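Local coordinates for protein beta-galactosidase/beta-glucuronidase (Faecalibacterium prausnitzii L2-6, PDB 6MVF) that binds flavin mononucleotide and, as a glycoside hydrolase family 2 enzyme, probably hydrolyses beta-linked glucuronides or galactosides, at residues I199-T204 and V212-E217; R586-R591 and A659-P664. All coordinates share one frame; numbering follows the deposited sequence.

Contact 1 of 2, residues I199-T204 and V212-E217; sequences IKSFVT and VMYSIE. With FMN (flavin mononucleotide), chain G.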
loop_
_atom_site.group_PDB
_atom_site.type_symbol
_atom_site.label_atom_id
_atom_site.label_comp_id
_atom_site.label_asym_id
_atom_site.label_seq_id
_atom_site.Cartn_x
_atom_site.Cartn_y
_atom_site.Cartn_z
ATOM N N ILE A 199 -29.931 20.862 -0.025
ATOM C CA ILE A 199 -28.737 20.989 0.794
ATOM C C ILE A 199 -28.851 22.253 1.634
ATOM O O ILE A 199 -29.295 23.301 1.142
ATOM C CB ILE A 199 -27.480 21.042 -0.102
ATOM C CG1 ILE A 199 -27.417 19.802 -0.988
ATOM C CG2 ILE A 199 -26.205 21.206 0.729
ATOM C CD1 ILE A 199 -26.541 20.021 -2.187
ATOM N N LYS A 200 -28.454 22.155 2.897
ATOM C CA LYS A 200 -28.195 23.337 3.706
ATOM C C LYS A 200 -26.892 23.140 4.466
ATOM O O LYS A 200 -26.669 22.082 5.062
ATOM C CB LYS A 200 -29.348 23.626 4.675
ATOM C CG LYS A 200 -29.226 24.980 5.407
ATOM C CD LYS A 200 -30.602 25.649 5.553
ATOM C CE LYS A 200 -30.630 26.773 6.595
ATOM N NZ LYS A 200 -31.488 26.398 7.779
ATOM N N SER A 201 -26.028 24.141 4.428
ATOM C CA SER A 201 -24.833 24.163 5.258
ATOM C C SER A 201 -24.914 25.358 6.201
ATOM O O SER A 201 -25.767 26.238 6.056
ATOM C CB SER A 201 -23.559 24.216 4.410
ATOM O OG SER A 201 -23.515 25.391 3.614
ATOM N N PHE A 202 -24.017 25.388 7.181
ATOM C CA PHE A 202 -24.106 26.354 8.271
ATOM C C PHE A 202 -22.733 26.947 8.512
ATOM O O PHE A 202 -21.786 26.220 8.825
ATOM C CB PHE A 202 -24.653 25.695 9.535
ATOM C CG PHE A 202 -25.974 25.028 9.320
ATOM C CD1 PHE A 202 -27.152 25.755 9.404
ATOM C CD2 PHE A 202 -26.043 23.682 8.995
ATOM C CE1 PHE A 202 -28.375 25.153 9.182
ATOM C CE2 PHE A 202 -27.262 23.068 8.782
ATOM C CZ PHE A 202 -28.430 23.808 8.872
ATOM N N VAL A 203 -22.625 28.263 8.370
ATOM C CA VAL A 203 -21.344 28.950 8.421
ATOM C C VAL A 203 -21.285 29.785 9.695
ATOM O O VAL A 203 -22.177 30.600 9.961
ATOM C CB VAL A 203 -21.124 29.811 7.170
ATOM C CG1 VAL A 203 -19.702 30.385 7.162
ATOM C CG2 VAL A 203 -21.398 28.973 5.903
ATOM N N THR A 204 -20.242 29.553 10.490
ATOM C CA THR A 204 -19.891 30.404 11.616
ATOM C C THR A 204 -19.132 31.613 11.091
ATOM O O THR A 204 -18.176 31.471 10.322
ATOM C CB THR A 204 -19.029 29.630 12.627
ATOM O OG1 THR A 204 -19.755 28.494 13.116
ATOM C CG2 THR A 204 -18.586 30.518 13.808
ATOM N N VAL A 212 -20.599 29.894 -0.592
ATOM C CA VAL A 212 -20.540 28.446 -0.467
ATOM C C VAL A 212 -20.730 27.840 -1.859
ATOM O O VAL A 212 -21.782 28.017 -2.488
ATOM C CB VAL A 212 -21.587 27.919 0.525
ATOM C CG1 VAL A 212 -21.599 26.388 0.519
ATOM C CG2 VAL A 212 -21.301 28.447 1.932
ATOM N N MET A 213 -19.702 27.141 -2.344
ATOM C CA MET A 213 -19.730 26.504 -3.657
ATOM C C MET A 213 -19.980 25.019 -3.441
ATOM O O MET A 213 -19.159 24.326 -2.837
ATOM C CB MET A 213 -18.434 26.745 -4.425
ATOM C CG MET A 213 -18.076 28.225 -4.579
ATOM S SD MET A 213 -16.601 28.485 -5.593
ATOM C CE MET A 213 -15.509 27.265 -4.850
ATOM N N TYR A 214 -21.129 24.551 -3.909
ATOM C CA TYR A 214 -21.551 23.170 -3.768
ATOM C C TYR A 214 -21.212 22.398 -5.026
ATOM O O TYR A 214 -21.473 22.866 -6.135
ATOM C CB TYR A 214 -23.054 23.086 -3.543
ATOM C CG TYR A 214 -23.565 23.676 -2.254
ATOM C CD1 TYR A 214 -23.272 23.083 -1.040
ATOM C CD2 TYR A 214 -24.388 24.799 -2.257
ATOM C CE1 TYR A 214 -23.760 23.595 0.131
ATOM C CE2 TYR A 214 -24.881 25.324 -1.080
ATOM C CZ TYR A 214 -24.568 24.706 0.110
ATOM O OH TYR A 214 -25.040 25.205 1.297
ATOM N N SER A 215 -20.662 21.207 -4.852
ATOM C CA SER A 215 -20.325 20.336 -5.961
ATOM C C SER A 215 -20.771 18.918 -5.625
ATOM O O SER A 215 -20.566 18.452 -4.503
ATOM C CB SER A 215 -18.822 20.380 -6.242
ATOM O OG SER A 215 -18.432 19.318 -7.101
ATOM N N ILE A 216 -21.397 18.238 -6.582
ATOM C CA ILE A 216 -21.867 16.865 -6.393
ATOM C C ILE A 216 -21.072 15.952 -7.322
ATOM O O ILE A 216 -21.058 16.157 -8.545
ATOM C CB ILE A 216 -23.381 16.731 -6.645
ATOM C CG1 ILE A 216 -24.184 17.529 -5.615
ATOM C CG2 ILE A 216 -23.796 15.276 -6.556
ATOM C CD1 ILE A 216 -25.656 17.613 -5.905
ATOM N N GLU A 217 -20.419 14.944 -6.744
ATOM C CA GLU A 217 -19.613 13.973 -7.476
ATOM C C GLU A 217 -20.341 12.636 -7.521
ATOM O O GLU A 217 -20.918 12.207 -6.519
ATOM C CB GLU A 217 -18.228 13.815 -6.830
ATOM C CG GLU A 217 -17.391 15.089 -6.907
ATOM C CD GLU A 217 -16.169 15.092 -5.991
ATOM O OE1 GLU A 217 -16.034 14.186 -5.127
ATOM O OE2 GLU A 217 -15.338 16.022 -6.133
HETATM N N1 FMN G . -28.039 24.785 12.888
HETATM C C2 FMN G . -26.778 25.207 13.010
HETATM O O2 FMN G . -26.518 26.345 13.405
HETATM N N3 FMN G . -25.741 24.444 12.741
HETATM C C4 FMN G . -25.855 23.224 12.316
HETATM O O4 FMN G . -24.887 22.522 12.069
HETATM C C4A FMN G . -27.171 22.712 12.146
HETATM N N5 FMN G . -27.287 21.482 11.734
HETATM C C5A FMN G . -28.475 20.941 11.556
HETATM C C6 FMN G . -28.559 19.646 11.114
HETATM C C7 FMN G . -29.765 19.074 10.916
HETATM C C7M FMN G . -29.845 17.675 10.444
HETATM C C8 FMN G . -30.974 19.835 11.200
HETATM C C8M FMN G . -32.308 19.206 11.005
HETATM C C9 FMN G . -30.884 21.137 11.642
HETATM C C9A FMN G . -29.671 21.728 11.825
HETATM N N10 FMN G . -29.576 23.028 12.299
HETATM C C10 FMN G . -28.299 23.561 12.463
HETATM C "C1'" FMN G . -30.829 23.742 12.504
HETATM C "C2'" FMN G . -31.300 24.202 13.863
HETATM O "O2'" FMN G . -31.992 23.070 14.323
HETATM C "C3'" FMN G . -32.328 25.309 13.793
HETATM O "O3'" FMN G . -32.254 25.943 12.535
HETATM C "C4'" FMN G . -32.131 26.418 14.802
HETATM O "O4'" FMN G . -30.739 26.691 14.824
HETATM C "C5'" FMN G . -32.672 26.108 16.199
HETATM O "O5'" FMN G . -31.650 25.630 17.057
HETATM P P FMN G . -31.922 24.905 18.439
HETATM O O1P FMN G . -30.743 25.308 19.230
HETATM O O2P FMN G . -33.243 25.441 18.907
HETATM O O3P FMN G . -32.011 23.431 18.227
#

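Contact 2 of 2, residues R586-R591 and A659-P664; sequences RRHAQR and ACYTLP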
loop_
_atom_site.group_PDB
_atom_site.type_symbol
_atom_site.label_atom_id
_atom_site.label_comp_id
_atom_site.label_asym_id
_atom_site.label_seq_id
_atom_site.Cartn_x
_atom_site.Cartn_y
_atom_site.Cartn_z
ATOM N N ARG A 586 -20.661 -30.069 13.283
ATOM C CA ARG A 586 -19.261 -30.488 13.274
ATOM C C ARG A 586 -18.666 -30.530 14.691
ATOM O O ARG A 586 -17.780 -31.354 14.965
ATOM C CB ARG A 586 -18.433 -29.564 12.374
ATOM C CG ARG A 586 -18.164 -28.248 13.047
ATOM C CD ARG A 586 -17.345 -27.281 12.257
ATOM N NE ARG A 586 -17.931 -26.892 10.986
ATOM C CZ ARG A 586 -17.398 -25.949 10.216
ATOM N NH1 ARG A 586 -16.296 -25.325 10.622
ATOM N NH2 ARG A 586 -17.946 -25.637 9.049
ATOM N N ARG A 587 -19.136 -29.660 15.601
ATOM C CA ARG A 587 -18.682 -29.677 16.986
ATOM C C ARG A 587 -19.366 -30.764 17.809
ATOM O O ARG A 587 -18.880 -31.096 18.898
ATOM C CB ARG A 587 -18.875 -28.297 17.628
ATOM C CG ARG A 587 -17.886 -27.268 17.089
ATOM C CD ARG A 587 -18.260 -25.817 17.384
ATOM N NE ARG A 587 -19.358 -25.340 16.556
ATOM C CZ ARG A 587 -19.234 -24.803 15.344
ATOM N NH1 ARG A 587 -18.036 -24.648 14.776
ATOM N NH2 ARG A 587 -20.322 -24.424 14.694
ATOM N N HIS A 588 -20.447 -31.359 17.302
ATOM C CA HIS A 588 -20.944 -32.632 17.829
ATOM C C HIS A 588 -20.100 -33.754 17.211
ATOM O O HIS A 588 -20.576 -34.600 16.450
ATOM C CB HIS A 588 -22.435 -32.787 17.535
ATOM C CG HIS A 588 -23.099 -33.913 18.271
ATOM N ND1 HIS A 588 -24.472 -34.023 18.376
ATOM C CD2 HIS A 588 -22.585 -34.986 18.924
ATOM C CE1 HIS A 588 -24.772 -35.107 19.073
ATOM N NE2 HIS A 588 -23.646 -35.710 19.413
ATOM N N ALA A 589 -18.803 -33.723 17.554
ATOM C CA ALA A 589 -17.798 -34.522 16.853
ATOM C C ALA A 589 -17.965 -36.020 17.109
ATOM O O ALA A 589 -17.782 -36.836 16.198
ATOM C CB ALA A 589 -16.403 -34.062 17.261
ATOM N N GLN A 590 -18.302 -36.409 18.329
ATOM C CA GLN A 590 -18.430 -37.817 18.695
ATOM C C GLN A 590 -19.906 -38.156 18.870
ATOM O O GLN A 590 -20.581 -37.579 19.726
ATOM C CB GLN A 590 -17.629 -38.105 19.965
ATOM C CG GLN A 590 -16.121 -38.155 19.723
ATOM C CD GLN A 590 -15.321 -37.967 20.996
ATOM O OE1 GLN A 590 -15.858 -37.528 21.999
ATOM N NE2 GLN A 590 -14.027 -38.289 20.956
ATOM N N ARG A 591 -20.406 -39.083 18.056
ATOM C CA ARG A 591 -21.832 -39.396 17.983
ATOM C C ARG A 591 -22.079 -40.830 18.426
ATOM O O ARG A 591 -21.553 -41.769 17.821
ATOM C CB ARG A 591 -22.370 -39.185 16.564
ATOM C CG ARG A 591 -22.035 -37.822 16.014
ATOM C CD ARG A 591 -23.228 -37.168 15.441
ATOM N NE ARG A 591 -22.963 -35.803 15.012
ATOM C CZ ARG A 591 -23.747 -35.161 14.156
ATOM N NH1 ARG A 591 -24.805 -35.794 13.668
ATOM N NH2 ARG A 591 -23.481 -33.915 13.783
ATOM N N ALA A 659 -18.900 -36.670 28.532
ATOM C CA ALA A 659 -19.571 -35.906 29.579
ATOM C C ALA A 659 -19.591 -34.421 29.251
ATOM O O ALA A 659 -20.563 -33.726 29.555
ATOM C CB ALA A 659 -18.876 -36.143 30.923
ATOM N N CYS A 660 -18.528 -33.921 28.613
ATOM C CA CYS A 660 -18.380 -32.500 28.321
ATOM C C CYS A 660 -19.320 -31.992 27.226
ATOM O O CYS A 660 -19.302 -30.790 26.948
ATOM C CB CYS A 660 -16.926 -32.191 27.937
ATOM S SG CYS A 660 -16.403 -32.805 26.299
ATOM N N TYR A 661 -20.115 -32.849 26.579
ATOM C CA TYR A 661 -21.174 -32.319 25.723
ATOM C C TYR A 661 -22.422 -31.903 26.490
ATOM O O TYR A 661 -23.373 -31.451 25.848
ATOM C CB TYR A 661 -21.622 -33.323 24.666
ATOM C CG TYR A 661 -20.656 -33.569 23.551
ATOM C CD1 TYR A 661 -19.513 -32.791 23.399
ATOM C CD2 TYR A 661 -20.888 -34.590 22.633
ATOM C CE1 TYR A 661 -18.619 -33.032 22.364
ATOM C CE2 TYR A 661 -20.005 -34.836 21.597
ATOM C CZ TYR A 661 -18.876 -34.055 21.465
ATOM O OH TYR A 661 -18.002 -34.321 20.436
ATOM N N THR A 662 -22.468 -32.062 27.819
ATOM C CA THR A 662 -23.666 -31.742 28.593
ATOM C C THR A 662 -23.345 -30.861 29.796
ATOM O O THR A 662 -22.418 -31.149 30.565
ATOM C CB THR A 662 -24.384 -33.009 29.067
ATOM O OG1 THR A 662 -24.652 -33.861 27.941
ATOM C CG2 THR A 662 -25.698 -32.635 29.751
ATOM N N LEU A 663 -24.114 -29.780 29.932
ATOM C CA LEU A 663 -24.106 -28.934 31.118
ATOM C C LEU A 663 -24.162 -29.778 32.389
ATOM O O LEU A 663 -24.992 -30.694 32.479
ATOM C CB LEU A 663 -25.316 -28.012 31.095
ATOM C CG LEU A 663 -25.155 -26.536 30.832
ATOM C CD1 LEU A 663 -26.546 -25.850 30.957
ATOM C CD2 LEU A 663 -24.174 -26.007 31.822
ATOM N N PRO A 664 -23.288 -29.519 33.380
ATOM C CA PRO A 664 -23.296 -30.056 34.747
ATOM C C PRO A 664 -24.647 -29.967 35.461
ATOM O O PRO A 664 -25.405 -29.044 35.161
ATOM C CB PRO A 664 -22.257 -29.182 35.447
ATOM C CG PRO A 664 -21.236 -28.955 34.386
ATOM C CD PRO A 664 -22.011 -28.837 33.086
#

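Contact 1 of 2, residues I199-T204 and V212-E217
The phenol ring of Tyr214 carries the contact between the two strands. Val212 CG1 sits over one of its faces, 3.4 Å above the plane and shifted toward the rim, while Ile199 CG2 and Ser201 OG come in obliquely from the facing strand. On the far side of strand 199-201 the Phe202 ring has the flavin over one face, with FMN C4A 3.3 Å above the plane and Phe202 CE2 3.4 Å from FMN N5. Cut back to an alanine, Phe202 would probably leave this side of the isoalloxazine without its aromatic cover and the flavin less firmly located.

The Tyr214 and Ile199 side chains run antiparallel alongside one another, with Ile199 CG2 3.5 Å from Tyr214 CE1. With Ser201 OG lying between its own backbone N and carbonyl carbon (chi1 61°), the hydroxyl is directed at the ring's end and donates a 2.8 Å hydrogen bond to Tyr214 OH. The phenol is in turn bonded to the carbonyl of Thr234, so this oxygen, on a buried residue, has two hydrogen-bond partners. Next along the strands, Val203 CG2 and Val212 CG2 meet tip to tip at 4.0 Å.

The axes of the short strand segments 199-201 and 212-217 come no closer than 9.8 Å, at 141°, and no backbone bond spans them: the strands belong to two sheets packed face to face. This is the core of a beta-sandwich, as in the immunoglobulin-like domain of glycoside hydrolase family 2, with Phe202 on its outer surface joining Asp174 and Tyr177 in the FMN pocket.

Contact 2 of 2, residues R586-R591 and A659-P664
His588 and Tyr661 lie nearest each other along the two backbones, their CA atoms 7.9 Å apart. The first is the centre of an inverse gamma turn before strand 590-592; the second closes the 3-10 turn 659-661. From the strand, Arg591 NE returns to the carbonyl oxygen of His588 (3.0 Å, 169°), in both the carbonyl and guanidinium planes, tying turn to strand.

Tyr661 reaches across to this bend with CG anti to its carbonyl carbon (chi1 -72°), extending the phenol toward Gln590. Its OH accepts a 3.0 Å hydrogen bond from Gln590 N, which lies in the plane of the ring. Gln590 O stands at the ring edge, 3.4 Å from Tyr661 CE2. The His588 and Tyr661 side chains run roughly perpendicular, an oblique ring pair with planes at 80° and His588 CD2 3.7 Å from Tyr661 CE2; Glu657 engages His588 NE2. The Gln590 side chain also crosses Tyr661, its NE2 hydrogen-bonded to Glu652. His496 meets the Tyr661 ring edge-to-face.

A tyrosine hydroxyl thus takes a backbone N-H at the entry to an edge strand, fastening the modelled C-terminal tail to the mixed sheet pairing strands 590-592 and 646-654, away from the FMN site.

Overall arrangement
Contacts 1 and 2 lie on opposite sides of the chain's centre, with centres about 61 Å apart and nearest atoms about 41 Å; they share no strand or sheet, and contact 1 closes before contact 2 opens along the sequence. Both bury most of their touching residues and both turn on a tyrosine, but the setting differs. In contact 1 two strands of separate sheets pack through mainly apolar side chains, with a hydroxyl pair among them, next to the cofactor. In contact 2 a turn and the start of an edge strand meet a 3-10 turn, joined mainly by a tyrosine hydroxyl and backbone polar atoms, close to the third subunit, whose Glu223 pairs with Arg586.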